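Local coordinates for putative esterase/lipase/thioesterase (Silicibacter sp., PDB 2PBL), which probably hydrolyses ester or thioester bonds as a putative serine hydrolase of the alpha/beta-hydrolase fold, at residues R50-F56 with F77-S83; V69-M75 with P99-C104; I112-S117 with H141-M146. One frame throughout, in Å; residues are numbered along the deposited sequence. Where two conformers were deposited one is given.

Contact 1 (R50-F56 with F77-S83); sequences RHKFDLF and FDKSSWS
In this alpha/beta-hydrolase fold, strand 52-56 of the central sheet is faced by the loop that follows strand 64-69. The nearest CA atoms, Phe53 CA and Lys79 CA, stand 7.2 Å apart, so side chains and water bridge the gap. An inverse gamma turn centred on His51 leads into the strand. Phe77 (phi/psi 71/163) presents its O to Arg50 NH2 at 2.9 Å (149°), close to the guanidinium plane; Arg50 NE binds Tyr101 O. Asp78 (chi1 p) forms an Asx turn, its OD1 accepting Ser80 N at 3.0 Å and Ser80 OG at 2.7 Å. Lys79 opens the 3-10 segment 79-81 and reaches across as p, t, t, p: its CE lies 3.7 Å from Lys52 CB, its CD 3.9 Å from Phe53 CA, and its NZ forms a salt bridge with Asp54 OD1 (2.9 Å; Asp54 chi1 m). Asn42 of the adjacent edge strand hydrogen-bonds both charged groups. Ser83 meets the Phe56 ring, CB to CZ 3.6 Å, and its OG also binds Arg32. Among the bridging waters, one donates to Asp54 OD2 at 3.0 Å and Lys79 O at 2.7 Å while accepting from Ser83 OG at 2.7 Å.

Contact 2 (V69-M75 with P99-C104); sequences VHGGYWM and PSYELC
The His70 imidazole overlaps the Tyr101 ring in an offset stack, centroids 4.7 Å apart and planes at 20°, with Tyr101 OH over the imidazole face. His70-Gly71-Gly72 is the HGG motif seen after the third strand in many alpha/beta-hydrolases, where it typically helps form the oxyanion hole. That role is probable here, since Gly71 lies against the putative Ser-His-Glu triad. An unidentified ligand, probably from the crystallisation liquor, is about 4 Å from Gly71 at the nearest atoms.

Two hydrogen bonds fix the motif's start: Tyr101 OH donates to His70 O (2.7 Å), and His70 ND1 to Gly71 O (2.8 Å, 160°), with both rings at chi1 p. The segments run from CA atoms 6.3 Å apart at Val69 and Pro99 to 4.8 Å at Met75 and Leu103. At the strand ends, Val69 CG2 packs on Pro99 CG (4.3 Å) and Val69 CG1 on Tyr101 CE2 (4.1 Å). Farther on, Gly72 has phi/psi 123/25, and Tyr73 (56/37) and Trp74 (57/18) are both left-handed, making a turn closed by Met75 N to Gly72 O at 3.1 Å. The turn exposes Trp74 O to Cys104 N, a main-chain hydrogen bond of 2.8 Å and 165°, while Trp74 CB touches Cys104 SG at 4.1 Å. The Trp74 indole meets His141 and Phe184 edge-to-face.

Waters finish the join. One lies 2.9 Å from both His70 NE2 and Tyr101 O; another accepts from His70 N (3.1 Å) and donates to Pro99 O (2.7 Å); the third donates to Met75 O at 2.6 Å and Cys104 O at 2.7 Å.

Contact 3 (I112-S117 with H141-M146); sequences ITQQIS and HLVARM
Two helices of the alpha/beta-hydrolase fold cross here beside the sheet: helix 109-126, which follows strand 94-99, and helix 138-145, which follows the probable nucleophile elbow. Their local axes approach to 9.4 Å at a signed angle of -66°, with Thr113 CA nearest Leu142 CA (5.9 Å) and Ser117 CA nearest Met146 CA (6.6 Å). No hydrogen bond crosses the interface; the evidence is for apolar packing. Leu142 (m, t) directs CD2 into a site bounded by Ile112 CG2 at 3.7 Å, Thr113 OG1 at 3.6 Å and Ile116 CG1 at 3.8 Å. The m, m rotamer of Ile116 goes with CG1 lying against Leu142; Val69 of the underlying strand touches both residues. Thr113 (chi1 m) meets Arg145 through CG2 to NH2, 3.8 Å, and lies at the edge of the His141 ring (t), OG1 to CE1 3.6 Å. Glu194 gathers the polar ends, hydrogen-bonding Thr113 OG1, accepting His141 NE2 at its main chain and pairing with Arg145, which also bridges to Asp148. Selenomethionine Met146 (m, m, chi3 98°) reaches across to helix 109-126: its SE sits 3.8 Å from Ile116 CG2 and 3.6 Å from Ser117 CA, and its CE rests 3.4 Å from Thr113 O.

How the contacts relate
Contact 2 is the middle member, its centre about 10 Å from those of contacts 1 and 3, which are about 15 Å apart. Its segments alternate along the chain with those of contact 1, and Arg50 NE to Tyr101 O and Lys79 N to Ser100 OG, both 2.9 Å, tie the two together. Trp82 stacks on His70, extending the aromatic overlap. Toward contact 3, Gln115 OE1 receives Glu102 N at 2.8 Å and Tyr101 CD1 packs on Ile112 CG2 at 3.5 Å. Val69 and Leu142 touch the putative nucleophile elbow. Phe77 and Gly71 each lie about 4 Å, at their nearest atoms, from the unidentified ligand, which may mark a pocket bordered by contacts 1 and 2.

Contact 1 (R50-F56 with F77-S83)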
loop_
_atom_site.group_PDB
_atom_site.type_symbol
_atom_site.label_atom_id
_atom_site.label_comp_id
_atom_site.label_asym_id
_atom_site.label_seq_id
_atom_site.Cartn_x
_atom_site.Cartn_y
_atom_site.Cartn_z
ATOM N N ARG A 50 -4.469 -12.594 -11.382
ATOM C CA ARG A 50 -3.978 -11.799 -10.224
ATOM C C ARG A 50 -4.984 -10.710 -9.792
ATOM O O ARG A 50 -4.657 -9.834 -8.958
ATOM C CB ARG A 50 -2.594 -11.209 -10.497
ATOM C CG ARG A 50 -1.510 -12.242 -10.650
ATOM C CD ARG A 50 -0.216 -11.654 -11.106
ATOM N NE ARG A 50 0.336 -10.701 -10.148
ATOM C CZ ARG A 50 1.216 -11.001 -9.200
ATOM N NH1 ARG A 50 1.707 -12.226 -9.068
ATOM N NH2 ARG A 50 1.611 -10.054 -8.366
ATOM N N HIS A 51 -6.209 -10.771 -10.334
ATOM C CA HIS A 51 -7.273 -9.859 -9.872
ATOM C C HIS A 51 -8.053 -10.437 -8.685
ATOM O O HIS A 51 -9.281 -10.557 -8.709
ATOM C CB HIS A 51 -8.215 -9.461 -11.007
ATOM C CG HIS A 51 -7.523 -8.775 -12.140
ATOM N ND1 HIS A 51 -8.000 -8.793 -13.421
ATOM C CD2 HIS A 51 -6.345 -8.117 -12.187
ATOM C CE1 HIS A 51 -7.166 -8.148 -14.213
ATOM N NE2 HIS A 51 -6.152 -7.723 -13.486
ATOM N N LYS A 52 -7.328 -10.684 -7.600
ATOM C CA LYS A 52 -7.869 -11.312 -6.435
ATOM C C LYS A 52 -7.485 -10.539 -5.196
ATOM O O LYS A 52 -6.476 -9.836 -5.227
ATOM C CB LYS A 52 -7.214 -12.674 -6.256
ATOM C CG LYS A 52 -7.226 -13.607 -7.437
ATOM C CD LYS A 52 -8.544 -14.237 -7.650
ATOM C CE LYS A 52 -8.414 -15.248 -8.806
ATOM N NZ LYS A 52 -9.707 -15.760 -9.268
ATOM N N PHE A 53 -8.290 -10.691 -4.146
ATOM C CA PHE A 53 -7.995 -10.161 -2.832
ATOM C C PHE A 53 -8.412 -11.128 -1.751
ATOM O O PHE A 53 -9.294 -11.970 -1.940
ATOM C CB PHE A 53 -8.623 -8.783 -2.574
ATOM C CG PHE A 53 -10.132 -8.767 -2.485
ATOM C CD1 PHE A 53 -10.925 -8.768 -3.629
ATOM C CD2 PHE A 53 -10.763 -8.655 -1.261
ATOM C CE1 PHE A 53 -12.308 -8.753 -3.535
ATOM C CE2 PHE A 53 -12.154 -8.599 -1.156
ATOM C CZ PHE A 53 -12.924 -8.635 -2.311
ATOM N N ASP A 54 -7.709 -11.016 -0.631
ATOM C CA ASP A 54 -8.012 -11.769 0.553
ATOM C C ASP A 54 -8.787 -10.812 1.482
ATOM O O ASP A 54 -8.528 -9.603 1.544
ATOM C CB ASP A 54 -6.758 -12.296 1.225
ATOM C CG ASP A 54 -6.054 -13.418 0.424
ATOM O OD1 ASP A 54 -6.629 -14.054 -0.489
ATOM O OD2 ASP A 54 -4.878 -13.655 0.734
ATOM N N LEU A 55 -9.791 -11.365 2.132
ATOM C CA LEU A 55 -10.614 -10.647 3.080
ATOM C C LEU A 55 -10.605 -11.383 4.420
ATOM O O LEU A 55 -11.064 -12.537 4.535
ATOM C CB LEU A 55 -12.026 -10.480 2.558
ATOM C CG LEU A 55 -12.975 -9.629 3.376
ATOM C CD1 LEU A 55 -12.466 -8.178 3.550
ATOM C CD2 LEU A 55 -14.320 -9.614 2.671
ATOM N N PHE A 56 -10.041 -10.704 5.402
ATOM C CA PHE A 56 -9.935 -11.203 6.759
ATOM C C PHE A 56 -10.978 -10.515 7.625
ATOM O O PHE A 56 -10.985 -9.290 7.766
ATOM C CB PHE A 56 -8.515 -11.026 7.315
ATOM C CG PHE A 56 -7.472 -11.627 6.421
ATOM C CD1 PHE A 56 -7.409 -13.000 6.251
ATOM C CD2 PHE A 56 -6.612 -10.826 5.684
ATOM C CE1 PHE A 56 -6.511 -13.553 5.376
ATOM C CE2 PHE A 56 -5.707 -11.394 4.801
ATOM C CZ PHE A 56 -5.655 -12.743 4.669
ATOM N N PHE A 77 6.131 -9.641 -5.664
ATOM C CA PHE A 77 5.243 -9.993 -4.559
ATOM C C PHE A 77 3.787 -10.038 -5.013
ATOM O O PHE A 77 3.445 -9.616 -6.121
ATOM C CB PHE A 77 5.448 -9.094 -3.329
ATOM C CG PHE A 77 6.873 -9.078 -2.836
ATOM C CD1 PHE A 77 7.322 -10.029 -1.934
ATOM C CD2 PHE A 77 7.745 -8.160 -3.292
ATOM C CE1 PHE A 77 8.648 -10.025 -1.476
ATOM C CE2 PHE A 77 9.079 -8.158 -2.853
ATOM C CZ PHE A 77 9.517 -9.108 -1.950
ATOM N N ASP A 78 2.975 -10.673 -4.184
ATOM C CA ASP A 78 1.532 -10.720 -4.351
ATOM C C ASP A 78 0.983 -10.576 -2.931
ATOM O O ASP A 78 1.734 -10.385 -1.976
ATOM C CB ASP A 78 1.053 -11.984 -5.104
ATOM C CG ASP A 78 1.453 -13.268 -4.428
ATOM O OD1 ASP A 78 1.565 -13.326 -3.218
ATOM O OD2 ASP A 78 1.633 -14.269 -5.139
ATOM N N LYS A 79 -0.324 -10.686 -2.794
ATOM C CA LYS A 79 -0.972 -10.533 -1.501
ATOM C C LYS A 79 -0.588 -11.543 -0.436
ATOM O O LYS A 79 -0.722 -11.237 0.755
ATOM C CB LYS A 79 -2.499 -10.590 -1.661
ATOM C CG LYS A 79 -3.050 -11.939 -2.158
ATOM C CD LYS A 79 -4.541 -11.844 -2.537
ATOM C CE LYS A 79 -4.984 -13.082 -3.295
ATOM N NZ LYS A 79 -4.621 -14.330 -2.542
ATOM N N SER A 80 -0.093 -12.712 -0.856
ATOM C CA SER A 80 0.184 -13.801 0.074
ATOM C C SER A 80 1.341 -13.598 1.040
ATOM O O SER A 80 1.440 -14.348 2.002
ATOM C CB SER A 80 0.380 -15.135 -0.646
ATOM O OG SER A 80 1.626 -15.207 -1.328
ATOM N N SER A 81 2.203 -12.625 0.804
ATOM C CA SER A 81 3.308 -12.355 1.731
ATOM C C SER A 81 2.973 -11.416 2.895
ATOM O O SER A 81 3.847 -11.148 3.741
ATOM C CB SER A 81 4.451 -11.745 0.960
ATOM O OG SER A 81 5.046 -12.734 0.122
ATOM N N TRP A 82 1.716 -10.977 3.013
ATOM C CA TRP A 82 1.411 -9.894 3.965
ATOM C C TRP A 82 0.232 -10.056 4.909
ATOM O O TRP A 82 -0.048 -9.153 5.665
ATOM C CB TRP A 82 1.183 -8.607 3.176
ATOM C CG TRP A 82 2.109 -8.435 1.992
ATOM C CD1 TRP A 82 1.832 -8.768 0.699
ATOM C CD2 TRP A 82 3.478 -8.017 2.013
ATOM N NE1 TRP A 82 2.929 -8.553 -0.089
ATOM C CE2 TRP A 82 3.950 -8.074 0.690
ATOM C CE3 TRP A 82 4.341 -7.555 3.020
ATOM C CZ2 TRP A 82 5.253 -7.707 0.346
ATOM C CZ3 TRP A 82 5.622 -7.195 2.679
ATOM C CH2 TRP A 82 6.065 -7.247 1.349
ATOM N N SER A 83 -0.435 -11.202 4.863
ATOM C CA SER A 83 -1.656 -11.466 5.624
ATOM C C SER A 83 -1.498 -11.190 7.092
ATOM O O SER A 83 -2.378 -10.590 7.720
ATOM C CB SER A 83 -2.089 -12.919 5.400
ATOM O OG SER A 83 -1.987 -13.184 4.006
HETATM O O HOH W 1 4.063 -13.420 -6.993
HETATM O O HOH W 2 -3.020 -11.678 2.043
HETATM O O HOH W 3 -3.046 -15.256 -0.024
#

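Contact 2 (V69-M75 with P99-C104)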
loop_
_atom_site.group_PDB
_atom_site.type_symbol
_atom_site.label_atom_id
_atom_site.label_comp_id
_atom_site.label_asym_id
_atom_site.label_seq_id
_atom_site.Cartn_x
_atom_site.Cartn_y
_atom_site.Cartn_z
ATOM N N VAL A 69 -2.370 -2.269 0.726
ATOM C CA VAL A 69 -1.798 -2.541 -0.585
ATOM C C VAL A 69 -0.288 -2.682 -0.447
ATOM O O VAL A 69 0.409 -1.757 -0.049
ATOM C CB VAL A 69 -2.151 -1.461 -1.623
ATOM C CG1 VAL A 69 -1.644 -1.877 -2.991
ATOM C CG2 VAL A 69 -3.678 -1.203 -1.664
ATOM N N HIS A 70 0.193 -3.858 -0.830
ATOM C CA HIS A 70 1.579 -4.245 -0.706
ATOM C C HIS A 70 2.500 -3.628 -1.742
ATOM O O HIS A 70 2.056 -3.153 -2.805
ATOM C CB HIS A 70 1.691 -5.781 -0.740
ATOM C CG HIS A 70 1.602 -6.396 -2.108
ATOM N ND1 HIS A 70 2.667 -6.393 -2.992
ATOM C CD2 HIS A 70 0.618 -7.110 -2.710
ATOM C CE1 HIS A 70 2.323 -7.036 -4.092
ATOM N NE2 HIS A 70 1.092 -7.494 -3.943
ATOM N N GLY A 71 3.790 -3.630 -1.413
ATOM C CA GLY A 71 4.777 -3.081 -2.292
ATOM C C GLY A 71 5.599 -4.129 -3.051
ATOM O O GLY A 71 5.247 -5.326 -3.126
ATOM N N GLY A 72 6.732 -3.652 -3.562
ATOM C CA GLY A 72 7.581 -4.422 -4.466
ATOM C C GLY A 72 7.851 -3.756 -5.813
ATOM O O GLY A 72 8.163 -4.461 -6.795
ATOM N N TYR A 73 7.750 -2.413 -5.842
ATOM C CA TYR A 73 8.027 -1.569 -6.978
ATOM C C TYR A 73 7.174 -2.000 -8.164
ATOM O O TYR A 73 7.674 -2.076 -9.257
ATOM C CB TYR A 73 9.531 -1.572 -7.340
ATOM C CG TYR A 73 10.418 -0.619 -6.513
ATOM C CD1 TYR A 73 10.292 0.747 -6.650
ATOM C CD2 TYR A 73 11.425 -1.095 -5.702
ATOM C CE1 TYR A 73 11.094 1.608 -5.952
ATOM C CE2 TYR A 73 12.235 -0.243 -4.990
ATOM C CZ TYR A 73 12.073 1.109 -5.129
ATOM O OH TYR A 73 12.884 1.972 -4.435
ATOM N N TRP A 74 5.930 -2.415 -7.901
ATOM C CA TRP A 74 4.998 -2.821 -8.969
ATOM C C TRP A 74 5.516 -3.965 -9.869
ATOM O O TRP A 74 5.020 -4.147 -10.983
ATOM C CB TRP A 74 4.726 -1.599 -9.859
ATOM C CG TRP A 74 4.261 -0.341 -9.216
ATOM C CD1 TRP A 74 2.976 -0.038 -8.832
ATOM C CD2 TRP A 74 5.041 0.820 -8.917
ATOM N NE1 TRP A 74 2.920 1.221 -8.311
ATOM C CE2 TRP A 74 4.178 1.767 -8.336
ATOM C CE3 TRP A 74 6.395 1.149 -9.067
ATOM C CZ2 TRP A 74 4.619 3.019 -7.929
ATOM C CZ3 TRP A 74 6.825 2.388 -8.677
ATOM C CH2 TRP A 74 5.946 3.312 -8.112
HETATM N N MSE A 75 6.536 -4.709 -9.414
HETATM C CA MSE A 75 7.148 -5.768 -10.221
HETATM C C MSE A 75 7.388 -7.101 -9.487
HETATM O O MSE A 75 7.903 -8.068 -10.089
HETATM C CB MSE A 75 8.440 -5.230 -10.806
HETATM C CG MSE A 75 9.479 -4.897 -9.782
HETATM SE SE MSE A 75 11.124 -4.305 -10.669
HETATM C CE MSE A 75 10.581 -2.948 -11.590
ATOM N N PRO A 99 -5.322 -6.674 -1.703
ATOM C CA PRO A 99 -5.331 -7.186 -3.069
ATOM C C PRO A 99 -3.963 -7.494 -3.643
ATOM O O PRO A 99 -2.915 -6.977 -3.176
ATOM C CB PRO A 99 -5.902 -5.997 -3.853
ATOM C CG PRO A 99 -5.336 -4.852 -3.138
ATOM C CD PRO A 99 -5.346 -5.207 -1.672
ATOM N N SER A 100 -4.001 -8.349 -4.665
ATOM C CA SER A 100 -2.909 -8.563 -5.572
ATOM C C SER A 100 -3.293 -7.697 -6.780
ATOM O O SER A 100 -4.419 -7.124 -6.851
ATOM C CB SER A 100 -2.829 -10.038 -5.991
ATOM O OG SER A 100 -2.230 -10.870 -5.020
ATOM N N TYR A 101 -2.378 -7.662 -7.723
ATOM C CA TYR A 101 -2.500 -6.896 -8.934
ATOM C C TYR A 101 -1.454 -7.393 -9.910
ATOM O O TYR A 101 -0.460 -7.998 -9.489
ATOM C CB TYR A 101 -2.307 -5.430 -8.617
ATOM C CG TYR A 101 -1.085 -5.076 -7.774
ATOM C CD1 TYR A 101 0.174 -4.815 -8.365
ATOM C CD2 TYR A 101 -1.198 -4.956 -6.389
ATOM C CE1 TYR A 101 1.283 -4.486 -7.575
ATOM C CE2 TYR A 101 -0.102 -4.599 -5.597
ATOM C CZ TYR A 101 1.125 -4.381 -6.179
ATOM O OH TYR A 101 2.170 -4.042 -5.345
ATOM N N GLU A 102 -1.708 -7.200 -11.196
ATOM C CA GLU A 102 -0.716 -7.537 -12.216
ATOM C C GLU A 102 0.476 -6.605 -12.065
ATOM O O GLU A 102 0.377 -5.505 -11.520
ATOM C CB GLU A 102 -1.281 -7.486 -13.612
ATOM C CG GLU A 102 -2.356 -8.490 -13.814
ATOM C CD GLU A 102 -2.859 -8.460 -15.236
ATOM O OE1 GLU A 102 -3.882 -7.824 -15.433
ATOM O OE2 GLU A 102 -2.176 -8.989 -16.139
ATOM N N LEU A 103 1.602 -7.083 -12.567
ATOM C CA LEU A 103 2.885 -6.444 -12.364
ATOM C C LEU A 103 3.484 -5.980 -13.662
ATOM O O LEU A 103 3.139 -6.476 -14.730
ATOM C CB LEU A 103 3.821 -7.471 -11.737
ATOM C CG LEU A 103 3.387 -8.107 -10.413
ATOM C CD1 LEU A 103 4.319 -9.238 -9.950
ATOM C CD2 LEU A 103 3.320 -7.032 -9.350
ATOM N N CYS A 104 4.355 -4.985 -13.547
ATOM C CA CYS A 104 5.104 -4.513 -14.661
ATOM C C CYS A 104 6.118 -5.638 -14.880
ATOM O O CYS A 104 6.564 -6.244 -13.890
ATOM C CB CYS A 104 5.794 -3.210 -14.363
ATOM S SG CYS A 104 4.699 -1.823 -13.941
HETATM O O HOH W 4 0.363 -7.856 -6.679
HETATM O O HOH W 5 -1.919 -6.120 -0.775
HETATM O O HOH W 6 7.636 -8.438 -12.666
#

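Contact 3 (I112-S117 with H141-M146)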
loop_
_atom_site.group_PDB
_atom_site.type_symbol
_atom_site.label_atom_id
_atom_site.label_comp_id
_atom_site.label_asym_id
_atom_site.label_seq_id
_atom_site.Cartn_x
_atom_site.Cartn_y
_atom_site.Cartn_z
ATOM N N ILE A 112 -2.194 -0.632 -13.089
ATOM C CA ILE A 112 -2.213 -1.133 -11.726
ATOM C C ILE A 112 -3.100 -0.265 -10.823
ATOM O O ILE A 112 -3.879 -0.740 -9.980
ATOM C CB ILE A 112 -0.777 -1.238 -11.111
ATOM C CG1 ILE A 112 0.102 -2.188 -11.953
ATOM C CG2 ILE A 112 -0.893 -1.802 -9.668
ATOM C CD1 ILE A 112 1.530 -2.302 -11.488
ATOM N N THR A 113 -2.958 1.032 -10.994
ATOM C CA THR A 113 -3.802 1.999 -10.303
ATOM C C THR A 113 -5.315 1.687 -10.510
ATOM O O THR A 113 -6.124 1.655 -9.543
ATOM C CB THR A 113 -3.357 3.407 -10.815
ATOM O OG1 THR A 113 -2.078 3.670 -10.202
ATOM C CG2 THR A 113 -4.313 4.471 -10.343
ATOM N N GLN A 114 -5.667 1.369 -11.762
ATOM C CA GLN A 114 -7.052 1.058 -12.129
ATOM C C GLN A 114 -7.476 -0.227 -11.436
ATOM O O GLN A 114 -8.570 -0.294 -10.925
ATOM C CB GLN A 114 -7.248 1.047 -13.677
ATOM C CG GLN A 114 -7.004 2.356 -14.299
ATOM C CD GLN A 114 -7.993 3.400 -13.873
ATOM O OE1 GLN A 114 -9.186 3.132 -13.804
ATOM N NE2 GLN A 114 -7.505 4.610 -13.582
ATOM N N GLN A 115 -6.590 -1.225 -11.368
ATOM C CA GLN A 115 -6.857 -2.470 -10.661
ATOM C C GLN A 115 -7.089 -2.299 -9.160
ATOM O O GLN A 115 -8.004 -2.900 -8.593
ATOM C CB GLN A 115 -5.726 -3.471 -10.888
ATOM C CG GLN A 115 -5.732 -4.025 -12.289
ATOM C CD GLN A 115 -4.569 -4.996 -12.620
ATOM O OE1 GLN A 115 -3.905 -5.560 -11.731
ATOM N NE2 GLN A 115 -4.364 -5.221 -13.934
ATOM N N ILE A 116 -6.283 -1.443 -8.518
ATOM C CA ILE A 116 -6.476 -1.140 -7.092
ATOM C C ILE A 116 -7.840 -0.495 -6.904
ATOM O O ILE A 116 -8.558 -0.830 -5.955
ATOM C CB ILE A 116 -5.334 -0.250 -6.522
ATOM C CG1 ILE A 116 -4.001 -0.948 -6.701
ATOM C CG2 ILE A 116 -5.554 0.017 -5.053
ATOM C CD1 ILE A 116 -4.057 -2.392 -6.143
ATOM N N SER A 117 -8.248 0.387 -7.825
ATOM C CA SER A 117 -9.551 0.974 -7.747
ATOM C C SER A 117 -10.652 -0.108 -7.806
ATOM O O SER A 117 -11.613 -0.076 -7.047
ATOM C CB SER A 117 -9.782 1.983 -8.881
ATOM O OG SER A 117 -11.079 2.569 -8.742
ATOM N N HIS A 141 2.058 4.375 -2.941
ATOM C CA HIS A 141 1.694 5.096 -4.150
ATOM C C HIS A 141 0.258 4.772 -4.543
ATOM O O HIS A 141 -0.587 5.671 -4.779
ATOM C CB HIS A 141 2.641 4.735 -5.276
ATOM C CG HIS A 141 2.097 5.071 -6.628
ATOM N ND1 HIS A 141 1.313 4.190 -7.329
ATOM C CD2 HIS A 141 2.182 6.197 -7.373
ATOM C CE1 HIS A 141 0.914 4.770 -8.447
ATOM N NE2 HIS A 141 1.440 5.985 -8.509
ATOM N N LEU A 142 -0.061 3.498 -4.558
ATOM C CA LEU A 142 -1.384 3.067 -5.020
ATOM C C LEU A 142 -2.530 3.530 -4.095
ATOM O O LEU A 142 -3.602 3.935 -4.553
ATOM C CB LEU A 142 -1.381 1.556 -5.181
ATOM C CG LEU A 142 -0.471 0.997 -6.296
ATOM C CD1 LEU A 142 -0.225 -0.502 -6.100
ATOM C CD2 LEU A 142 -1.086 1.349 -7.703
ATOM N N VAL A 143 -2.317 3.512 -2.780
ATOM C CA VAL A 143 -3.386 4.010 -1.906
ATOM C C VAL A 143 -3.542 5.528 -2.027
ATOM O O VAL A 143 -4.649 6.023 -1.940
ATOM C CB VAL A 143 -3.310 3.537 -0.421
ATOM C CG1 VAL A 143 -3.537 2.031 -0.324
ATOM C CG2 VAL A 143 -2.030 3.995 0.274
ATOM N N ALA A 144 -2.455 6.261 -2.297
ATOM C CA ALA A 144 -2.525 7.702 -2.508
ATOM C C ALA A 144 -3.381 8.070 -3.762
ATOM O O ALA A 144 -4.199 8.968 -3.703
ATOM C CB ALA A 144 -1.161 8.267 -2.626
ATOM N N ARG A 145 -3.255 7.299 -4.810
ATOM C CA ARG A 145 -4.030 7.475 -6.048
ATOM C C ARG A 145 -5.519 7.242 -5.860
ATOM O O ARG A 145 -6.333 7.647 -6.713
ATOM C CB ARG A 145 -3.530 6.476 -7.090
ATOM C CG ARG A 145 -2.083 6.595 -7.455
ATOM C CD ARG A 145 -1.848 7.868 -8.223
ATOM N NE ARG A 145 -2.476 7.738 -9.558
ATOM C CZ ARG A 145 -3.471 8.470 -10.080
ATOM N NH1 ARG A 145 -4.070 9.472 -9.449
ATOM N NH2 ARG A 145 -3.887 8.146 -11.295
HETATM N N MSE A 146 -5.892 6.500 -4.800
HETATM C CA MSE A 146 -7.307 6.218 -4.521
HETATM C C MSE A 146 -8.077 7.444 -4.081
HETATM O O MSE A 146 -9.307 7.414 -4.065
HETATM C CB MSE A 146 -7.434 5.131 -3.482
HETATM C CG MSE A 146 -6.894 3.753 -3.898
HETATM SE SE MSE A 146 -7.700 3.167 -5.568
HETATM C CE MSE A 146 -6.175 3.727 -6.849
#